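RagB/SusD domain protein (Flavobacterium johnsoniae, PDB 5J90) binds chitin as a SusD-like protein of a polysaccharide utilization locus and probably helps to capture chitin chains at the outer cell surface for uptake. Local coordinates at residues 259-267 and 309-318. Sequence-based numbering, arbitrary orientation.
Sequences SSSWLDIRM and KSDHQDFSGI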
loop_
_atom_site.group_PDB
_atom_site.type_symbol
_atom_site.label_atom_id
_atom_site.label_comp_id
_atom_site.label_asym_id
_atom_site.label_seq_id
_atom_site.Cartn_x
_atom_site.Cartn_y
_atom_site.Cartn_z
ATOM N N SER A 259 4.951 -27.004 24.029
ATOM C CA SER A 259 4.664 -26.414 25.331
ATOM C C SER A 259 5.025 -27.338 26.509
ATOM O O SER A 259 5.971 -27.065 27.247
ATOM C CB SER A 259 3.195 -25.992 25.420
ATOM O OG SER A 259 2.925 -25.399 26.675
ATOM N N SER A 260 4.274 -28.422 26.676
ATOM C CA SER A 260 4.399 -29.258 27.870
ATOM C C SER A 260 5.728 -29.998 27.984
ATOM O O SER A 260 6.257 -30.142 29.090
ATOM C CB SER A 260 3.243 -30.253 27.956
ATOM O OG SER A 260 2.017 -29.575 28.178
ATOM N N SER A 261 6.262 -30.483 26.869
ATOM C CA SER A 261 7.503 -31.260 26.918
ATOM C C SER A 261 8.755 -30.395 26.861
ATOM O O SER A 261 9.698 -30.600 27.631
ATOM C CB SER A 261 7.541 -32.294 25.796
ATOM O OG SER A 261 6.416 -33.149 25.860
ATOM N N TRP A 262 8.778 -29.431 25.943
ATOM C CA TRP A 262 9.995 -28.660 25.695
ATOM C C TRP A 262 10.035 -27.339 26.447
ATOM O O TRP A 262 11.099 -26.723 26.561
ATOM C CB TRP A 262 10.154 -28.365 24.205
ATOM C CG TRP A 262 10.182 -29.562 23.325
ATOM C CD1 TRP A 262 10.303 -30.870 23.705
ATOM C CD2 TRP A 262 10.077 -29.567 21.900
ATOM N NE1 TRP A 262 10.287 -31.684 22.603
ATOM C CE2 TRP A 262 10.136 -30.911 21.479
ATOM C CE3 TRP A 262 9.924 -28.565 20.937
ATOM C CZ2 TRP A 262 10.063 -31.278 20.139
ATOM C CZ3 TRP A 262 9.852 -28.932 19.606
ATOM C CH2 TRP A 262 9.921 -30.275 19.218
ATOM N N LEU A 263 8.880 -26.891 26.933
ATOM C CA LEU A 263 8.752 -25.585 27.582
ATOM C C LEU A 263 9.256 -24.447 26.686
ATOM O O LEU A 263 9.798 -23.455 27.174
ATOM C CB LEU A 263 9.499 -25.568 28.919
ATOM C CG LEU A 263 9.157 -26.673 29.925
ATOM C CD1 LEU A 263 9.985 -26.490 31.195
ATOM C CD2 LEU A 263 7.671 -26.706 30.252
ATOM N N ASP A 264 9.062 -24.593 25.376
ATOM C CA ASP A 264 9.562 -23.609 24.417
ATOM C C ASP A 264 8.511 -22.569 24.026
ATOM O O ASP A 264 8.805 -21.624 23.285
ATOM C CB ASP A 264 10.070 -24.298 23.157
ATOM C CG ASP A 264 11.551 -24.607 23.207
ATOM O OD1 ASP A 264 12.258 -24.105 24.118
ATOM O OD2 ASP A 264 12.003 -25.345 22.308
ATOM N N ILE A 265 7.288 -22.747 24.501
ATOM C CA ILE A 265 6.234 -21.761 24.252
ATOM C C ILE A 265 5.319 -21.695 25.471
ATOM O O ILE A 265 5.071 -22.719 26.140
ATOM C CB ILE A 265 5.455 -22.046 22.926
ATOM C CG1 ILE A 265 4.736 -20.784 22.412
ATOM C CG2 ILE A 265 4.477 -23.203 23.075
ATOM C CD1 ILE A 265 5.687 -19.748 21.836
ATOM N N ARG A 266 4.848 -20.486 25.767
ATOM C CA ARG A 266 4.034 -20.214 26.947
ATOM C C ARG A 266 2.878 -19.279 26.593
ATOM O O ARG A 266 2.842 -18.695 25.499
ATOM C CB ARG A 266 4.877 -19.528 28.033
ATOM C CG ARG A 266 6.138 -20.268 28.506
ATOM C CD ARG A 266 5.853 -21.347 29.553
ATOM N NE ARG A 266 5.404 -22.586 28.939
ATOM C CZ ARG A 266 5.208 -23.732 29.590
ATOM N NH1 ARG A 266 5.436 -23.811 30.900
ATOM N NH2 ARG A 266 4.794 -24.799 28.931
ATOM N N MET A 267 1.931 -19.135 27.513
ATOM C CA MET A 267 0.952 -18.059 27.457
ATOM C C MET A 267 1.661 -16.722 27.223
ATOM O O MET A 267 2.751 -16.489 27.752
ATOM C CB MET A 267 0.203 -18.008 28.786
ATOM C CG MET A 267 -0.908 -16.974 28.861
ATOM S SD MET A 267 -1.566 -16.942 30.544
ATOM C CE MET A 267 -3.099 -16.057 30.284
ATOM N N LYS A 309 16.518 -19.166 30.135
ATOM C CA LYS A 309 15.211 -19.770 29.871
ATOM C C LYS A 309 14.424 -20.017 31.154
ATOM O O LYS A 309 13.196 -19.922 31.175
ATOM C CB LYS A 309 15.382 -21.086 29.116
ATOM C CG LYS A 309 14.072 -21.781 28.779
ATOM C CD LYS A 309 14.318 -23.050 27.989
ATOM C CE LYS A 309 13.018 -23.794 27.749
ATOM N NZ LYS A 309 13.247 -25.015 26.939
ATOM N N SER A 310 15.132 -20.340 32.232
ATOM C CA SER A 310 14.465 -20.655 33.488
ATOM C C SER A 310 13.730 -19.450 34.075
ATOM O O SER A 310 12.859 -19.604 34.922
ATOM C CB SER A 310 15.467 -21.218 34.503
ATOM O OG SER A 310 16.450 -20.253 34.816
ATOM N N ASP A 311 14.067 -18.249 33.608
ATOM C CA ASP A 311 13.413 -17.043 34.100
ATOM C C ASP A 311 11.924 -17.004 33.753
ATOM O O ASP A 311 11.135 -16.393 34.469
ATOM C CB ASP A 311 14.097 -15.784 33.555
ATOM C CG ASP A 311 15.495 -15.584 34.108
ATOM O OD1 ASP A 311 15.805 -16.153 35.177
ATOM O OD2 ASP A 311 16.281 -14.850 33.472
ATOM N N HIS A 312 11.543 -17.646 32.651
ATOM C CA HIS A 312 10.144 -17.615 32.217
ATOM C C HIS A 312 9.538 -18.975 31.873
ATOM O O HIS A 312 8.338 -19.057 31.596
ATOM C CB HIS A 312 9.967 -16.659 31.028
ATOM C CG HIS A 312 10.311 -15.237 31.342
ATOM N ND1 HIS A 312 11.559 -14.702 31.098
ATOM C CD2 HIS A 312 9.585 -14.247 31.911
ATOM C CE1 HIS A 312 11.578 -13.439 31.486
ATOM N NE2 HIS A 312 10.392 -13.139 31.985
ATOM N N GLN A 313 10.340 -20.039 31.894
ATOM C CA GLN A 313 9.837 -21.337 31.441
ATOM C C GLN A 313 8.715 -21.884 32.315
ATOM O O GLN A 313 7.947 -22.741 31.877
ATOM C CB GLN A 313 10.960 -22.367 31.348
ATOM C CG GLN A 313 11.398 -22.910 32.697
ATOM C CD GLN A 313 12.650 -23.746 32.593
ATOM O OE1 GLN A 313 13.252 -23.849 31.527
ATOM N NE2 GLN A 313 13.054 -24.349 33.707
ATOM N N ASP A 314 8.638 -21.411 33.556
ATOM C CA ASP A 314 7.624 -21.887 34.484
ATOM C C ASP A 314 6.422 -20.955 34.601
ATOM O O ASP A 314 5.593 -21.102 35.499
ATOM C CB ASP A 314 8.238 -22.201 35.858
ATOM C CG ASP A 314 9.074 -23.468 35.840
ATOM O OD1 ASP A 314 8.798 -24.362 35.009
ATOM O OD2 ASP A 314 10.011 -23.574 36.666
ATOM N N PHE A 315 6.308 -20.014 33.664
ATOM C CA PHE A 315 5.055 -19.276 33.483
ATOM C C PHE A 315 3.993 -20.230 32.902
ATOM O O PHE A 315 4.270 -21.415 32.686
ATOM C CB PHE A 315 5.279 -18.070 32.558
ATOM C CG PHE A 315 5.884 -16.862 33.249
ATOM C CD1 PHE A 315 7.034 -16.979 34.022
ATOM C CD2 PHE A 315 5.306 -15.608 33.110
ATOM C CE1 PHE A 315 7.583 -15.873 34.647
ATOM C CE2 PHE A 315 5.852 -14.495 33.737
ATOM C CZ PHE A 315 6.998 -14.629 34.503
ATOM N N SER A 316 2.787 -19.736 32.633
ATOM C CA SER A 316 1.701 -20.614 32.187
ATOM C C SER A 316 1.957 -21.307 30.851
ATOM O O SER A 316 2.383 -20.677 29.880
ATOM C CB SER A 316 0.371 -19.857 32.111
ATOM O OG SER A 316 -0.174 -19.615 33.400
ATOM N N GLY A 317 1.681 -22.604 30.795
ATOM C CA GLY A 317 1.789 -23.344 29.554
ATOM C C GLY A 317 0.512 -23.256 28.732
ATOM O O GLY A 317 -0.515 -22.763 29.201
ATOM N N ILE A 318 0.583 -23.734 27.493
ATOM C CA ILE A 318 -0.601 -23.835 26.650
ATOM C C ILE A 318 -1.435 -24.995 27.184
ATOM O O ILE A 318 -0.895 -26.041 27.560
ATOM C CB ILE A 318 -0.231 -24.052 25.167
ATOM C CG1 ILE A 318 0.850 -23.051 24.724
ATOM C CG2 ILE A 318 -1.478 -23.957 24.296
ATOM C CD1 ILE A 318 0.504 -21.590 24.987
HETATM O O HOH W 1 1.587 -26.791 28.442
HETATM O O HOH W 2 -0.198 -28.804 26.464
HETATM O O HOH W 3 14.894 -24.873 24.406
HETATM O O HOH W 4 6.430 -25.288 33.708
#
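Arg266 reaches the 309-318 loop by folding back on itself: CG lies anti to the carbonyl carbon (chi1 -57°), and bends at chi2 and chi3 lay the guanidinium flat against Gly317, whose CA sits 3.4 Å from CZ, over the centre of one face. A CB on Gly317 would collide with NH2, so glycine suits this place. NE donates to Ile265 O at 2.8 Å, in the guanidinium plane and nearly straight, which helps to fix the group's rotation. NH1 makes two weak, bent bonds, to Gln313 O at 2.9 Å and to Phe315 O, in the type I turn. NH2 donates to Ser259 OG, which in turn accepts a hydrogen bond from Ile318 N at 3.0 Å. Ile265 CG2 packs on Ile318 CG1 at 4.0 Å, branched apolar chains suited to burial. Alongside, Met267 N bonds to Ser316 O at 2.9 Å. Lys309 is fully extended, and its long chain lets NZ reach Trp262 O at 2.8 Å, head-on to the carbonyl, and Asp264 OD1 at 3.1 Å, from above the carboxylate plane in a salt bridge. Thr68 also bonds OD1, and a water links Asp264 OD1 to Lys309 NZ. A leucine in place of Arg266 would probably leave the carbonyls of Ile265, Gln313 and Phe315 without the NE and NH1 donors they now have and strip Ser259 OG of its NH2 donor. Arg266 thus spends its donors on three carbonyls, two weakly, and a hydroxyl, while Lys309 divides its ammonium between a carbonyl, a carboxylate and a water.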